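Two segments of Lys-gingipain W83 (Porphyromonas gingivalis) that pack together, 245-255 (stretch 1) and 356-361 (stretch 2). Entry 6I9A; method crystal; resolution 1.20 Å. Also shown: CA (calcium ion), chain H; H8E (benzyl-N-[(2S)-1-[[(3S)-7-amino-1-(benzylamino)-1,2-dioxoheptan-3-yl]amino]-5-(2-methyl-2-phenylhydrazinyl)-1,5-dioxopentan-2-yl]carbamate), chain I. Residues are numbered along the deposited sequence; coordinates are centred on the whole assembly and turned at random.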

# COMPACT_ATOMS: atom_id res chain seq x y z
N ILE A 245 -1.60 6.96 -7.50
CA ILE A 245 -2.87 6.21 -7.77
C ILE A 245 -3.39 6.68 -9.12
O ILE A 245 -3.66 7.89 -9.32
CB ILE A 245 -3.91 6.45 -6.67
CG1 ILE A 245 -3.33 6.01 -5.31
CG2 ILE A 245 -5.21 5.69 -7.01
CD1 ILE A 245 -4.33 6.10 -4.15
N GLY A 246 -3.51 5.74 -10.05
CA GLY A 246 -4.10 6.00 -11.36
C GLY A 246 -5.51 5.42 -11.40
O GLY A 246 -5.67 4.19 -11.48
N ASN A 247 -6.51 6.28 -11.21
CA ASN A 247 -7.92 5.87 -11.37
C ASN A 247 -8.27 6.05 -12.85
O ASN A 247 -8.73 7.12 -13.29
CB ASN A 247 -8.82 6.67 -10.46
CG ASN A 247 -8.58 6.40 -8.99
OD1 ASN A 247 -8.20 7.28 -8.22
ND2 ASN A 247 -8.78 5.13 -8.58
N CYS A 248 -7.91 5.03 -13.63
CA CYS A 248 -7.89 5.09 -15.10
C CYS A 248 -7.70 3.69 -15.63
O CYS A 248 -7.34 2.76 -14.89
CB CYS A 248 -6.80 6.03 -15.62
SG CYS A 248 -5.12 5.61 -15.08
N CYS A 249 -7.85 3.50 -16.93
CA CYS A 249 -7.63 2.19 -17.53
C CYS A 249 -6.18 1.75 -17.49
O CYS A 249 -5.28 2.58 -17.63
CB CYS A 249 -8.07 2.23 -19.00
SG CYS A 249 -9.85 2.55 -19.24
N ILE A 250 -6.00 0.44 -17.33
CA ILE A 250 -4.93 -0.47 -17.75
C ILE A 250 -3.48 -0.08 -17.38
O ILE A 250 -2.59 -0.86 -17.77
CB ILE A 250 -5.04 -0.82 -19.26
CG1 ILE A 250 -4.86 0.41 -20.18
CG2 ILE A 250 -6.40 -1.52 -19.52
CD1 ILE A 250 -4.96 0.06 -21.70
N THR A 251 -3.23 0.96 -16.58
CA THR A 251 -1.85 1.28 -16.23
C THR A 251 -1.18 0.24 -15.35
O THR A 251 0.06 0.28 -15.24
CB THR A 251 -1.79 2.61 -15.51
OG1 THR A 251 -2.48 2.55 -14.25
CG2 THR A 251 -2.26 3.79 -16.36
N ALA A 252 -1.95 -0.67 -14.73
CA ALA A 252 -1.38 -1.73 -13.90
C ALA A 252 -1.55 -3.06 -14.60
O ALA A 252 -1.58 -4.10 -13.95
CB ALA A 252 -2.02 -1.73 -12.51
N GLN A 253 -1.59 -3.08 -15.94
CA GLN A 253 -1.72 -4.37 -16.69
C GLN A 253 -0.32 -4.98 -16.78
O GLN A 253 0.40 -4.85 -17.77
CB GLN A 253 -2.32 -4.10 -18.06
CG GLN A 253 -2.87 -5.41 -18.67
CD GLN A 253 -3.57 -5.16 -19.97
OE1 GLN A 253 -3.07 -5.52 -21.06
NE2 GLN A 253 -4.74 -4.57 -19.88
N PHE A 254 0.03 -5.70 -15.71
CA PHE A 254 1.42 -6.06 -15.49
C PHE A 254 1.88 -7.31 -16.22
O PHE A 254 3.06 -7.69 -16.07
CB PHE A 254 1.72 -6.16 -13.96
CG PHE A 254 0.83 -7.14 -13.24
CD1 PHE A 254 -0.31 -6.71 -12.57
CD2 PHE A 254 1.16 -8.48 -13.19
CE1 PHE A 254 -1.14 -7.63 -11.91
CE2 PHE A 254 0.33 -9.40 -12.56
CZ PHE A 254 -0.81 -8.98 -11.89
N ASP A 255 1.05 -7.91 -17.11
CA ASP A 255 1.52 -8.92 -18.06
C ASP A 255 1.59 -8.35 -19.49
O ASP A 255 1.73 -9.13 -20.44
CB ASP A 255 0.62 -10.15 -18.01
CG ASP A 255 -0.71 -9.96 -18.70
OD1 ASP A 255 -1.14 -8.78 -18.83
OD2 ASP A 255 -1.31 -10.97 -19.13
N ALA A 356 -9.73 -6.13 -10.72
CA ALA A 356 -9.07 -5.11 -11.52
C ALA A 356 -7.91 -4.39 -10.82
O ALA A 356 -6.83 -4.24 -11.37
CB ALA A 356 -10.10 -4.05 -11.95
N TYR A 357 -8.19 -3.86 -9.61
CA TYR A 357 -7.21 -3.00 -8.93
C TYR A 357 -6.11 -3.79 -8.28
O TYR A 357 -6.35 -4.87 -7.68
CB TYR A 357 -7.92 -2.06 -7.97
CG TYR A 357 -8.33 -0.75 -8.64
CD1 TYR A 357 -9.54 -0.62 -9.32
CD2 TYR A 357 -7.46 0.34 -8.67
CE1 TYR A 357 -9.88 0.57 -9.97
CE2 TYR A 357 -7.80 1.53 -9.30
CZ TYR A 357 -9.02 1.64 -9.93
OH TYR A 357 -9.31 2.85 -10.51
N HIS A 358 -4.90 -3.27 -8.39
CA HIS A 358 -3.72 -3.90 -7.80
C HIS A 358 -2.84 -2.87 -7.16
O HIS A 358 -2.80 -1.72 -7.58
CB HIS A 358 -2.90 -4.58 -8.93
CG HIS A 358 -3.55 -5.82 -9.47
ND1 HIS A 358 -4.60 -5.76 -10.34
CD2 HIS A 358 -3.31 -7.13 -9.18
CE1 HIS A 358 -4.97 -7.03 -10.58
NE2 HIS A 358 -4.22 -7.89 -9.89
N VAL A 359 -2.03 -3.37 -6.19
CA VAL A 359 -0.88 -2.65 -5.69
C VAL A 359 0.38 -3.24 -6.35
O VAL A 359 0.63 -4.45 -6.25
CB VAL A 359 -0.74 -2.73 -4.16
CG1 VAL A 359 0.53 -1.98 -3.72
CG2 VAL A 359 -1.97 -2.14 -3.43
N LEU A 360 1.18 -2.36 -6.95
CA LEU A 360 2.54 -2.65 -7.42
C LEU A 360 3.49 -1.86 -6.51
O LEU A 360 3.19 -0.73 -6.09
CB LEU A 360 2.73 -2.26 -8.89
CG LEU A 360 1.93 -3.18 -9.84
CD1 LEU A 360 1.69 -2.51 -11.19
CD2 LEU A 360 2.69 -4.50 -10.04
N GLY A 361 4.61 -2.48 -6.14
CA GLY A 361 5.42 -1.92 -5.07
C GLY A 361 4.87 -2.36 -3.72
O GLY A 361 4.20 -3.39 -3.62
CA CA H . 5.31 -7.09 -16.38
CAQ H8E I . -6.16 5.12 -23.89
CAK H8E I . -5.22 6.02 -24.42
CAH H8E I . -5.59 7.35 -24.67
CAL H8E I . -6.88 7.80 -24.42
CAR H8E I . -7.79 6.88 -23.92
CBO H8E I . -7.46 5.57 -23.61
CBA H8E I . -8.48 4.71 -23.14
NBE H8E I . -8.65 4.76 -21.68
CBL H8E I . -9.86 4.58 -21.07
OAE H8E I . -10.90 4.48 -21.72
CBN H8E I . -9.84 4.53 -19.54
OAG H8E I . -8.80 5.04 -19.03
CBS H8E I . -11.20 5.00 -18.93
CBB H8E I . -11.08 5.43 -17.47
CAY H8E I . -12.39 6.01 -16.91
CAX H8E I . -12.40 6.21 -15.39
CAW H8E I . -11.52 7.38 -14.96
NAB H8E I . -11.62 7.54 -13.47
NBG H8E I . -12.27 4.01 -19.08
C H8E I . -13.43 4.19 -19.72
O H8E I . -13.75 5.19 -20.34
CA H8E I . -14.27 2.92 -19.79
N H8E I . -15.68 3.20 -20.00
CBK H8E I . -16.46 3.80 -19.05
OAD H8E I . -15.93 4.24 -18.02
OBI H8E I . -17.70 3.86 -19.32
CBD H8E I . -18.60 4.57 -18.40
CBP H8E I . -19.93 4.76 -18.99
CAS H8E I . -21.00 3.91 -18.69
CAM H8E I . -22.30 4.08 -19.24
CAI H8E I . -22.44 5.12 -20.17
CAN H8E I . -21.36 5.92 -20.52
CAT H8E I . -20.11 5.76 -19.95
CB H8E I . -13.76 2.03 -20.93
CG H8E I . -13.83 2.72 -22.32
CD H8E I . -13.00 1.99 -23.33
OE1 H8E I . -13.45 1.01 -23.92
NE2 H8E I . -11.75 2.49 -23.44
NBT H8E I . -10.76 1.86 -24.21
CAA H8E I . -9.60 1.43 -23.38
CBQ H8E I . -10.60 2.39 -25.53
CAU H8E I . -9.38 2.31 -26.22
CAO H8E I . -9.28 2.79 -27.52
CAJ H8E I . -10.38 3.35 -28.15
CAP H8E I . -11.59 3.47 -27.47
CAV H8E I . -11.70 2.98 -26.17
O HOH W 1 5.27 -9.15 -17.67
O HOH W 2 4.18 -6.07 -18.30
O HOH W 3 7.05 -6.34 -17.80

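Packing of the strand 357-361 against segment 245-255 of Lys-gingipain, where 336 Å² is buried in all. The two backbones stay well apart: their closest CA atoms, those of Ala252 and His358, are 6.9 Å from each other, and no backbone hydrogen bond links the stretches, so side chains make the join. Along the strand the side chains alternate. His358 and Leu360 point toward the first stretch, while Tyr357 and Val359 start away from it.

Phe254 covers the most surface. Its CA-to-CB bond points toward the strand, and its ring meets His358 edge-to-face, with centroids 5.1 Å apart and planes at 72°. Phe254 CE1 lies 3.5 Å from His358 CD2, over one face of the imidazole, an arrangement that sets the slightly positive C-H rim of one ring against the pi cloud of the other. The imidazole is itself steadied by a hydrogen bond from His358 ND1 to Ala356 O (2.9 Å). The carbonyl of Phe254 serves a different purpose, with its O atom binding the calcium ion CA at 2.4 Å.

Tyr357 contributes nearly as much. Although its CB leaves in the other direction, the long side chain (chi1 -90°) brings its hydroxyl back to the first stretch, where Asn247 ND2 donates a nearly straight hydrogen bond to Tyr357 OH (3.0 Å, 168°). This is the only hydrogen bond between the stretches. The backbone of Asn247 also meets the bound ligand H8E, its O accepting from H8E NAB (2.9 Å), and two residues on, Cys249 SG is covalently bound to H8E CBN (2.0 Å).

Leu360 supplies the apolar part. Its CD1 packs 4.0 Å from CB of Ala252, which sits in the type I turn Ile250-Gln253, closed by Gln253 N to Ile250 O (3.0 Å); Leu360 CD2 reaches CB of Phe254 at 4.4 Å.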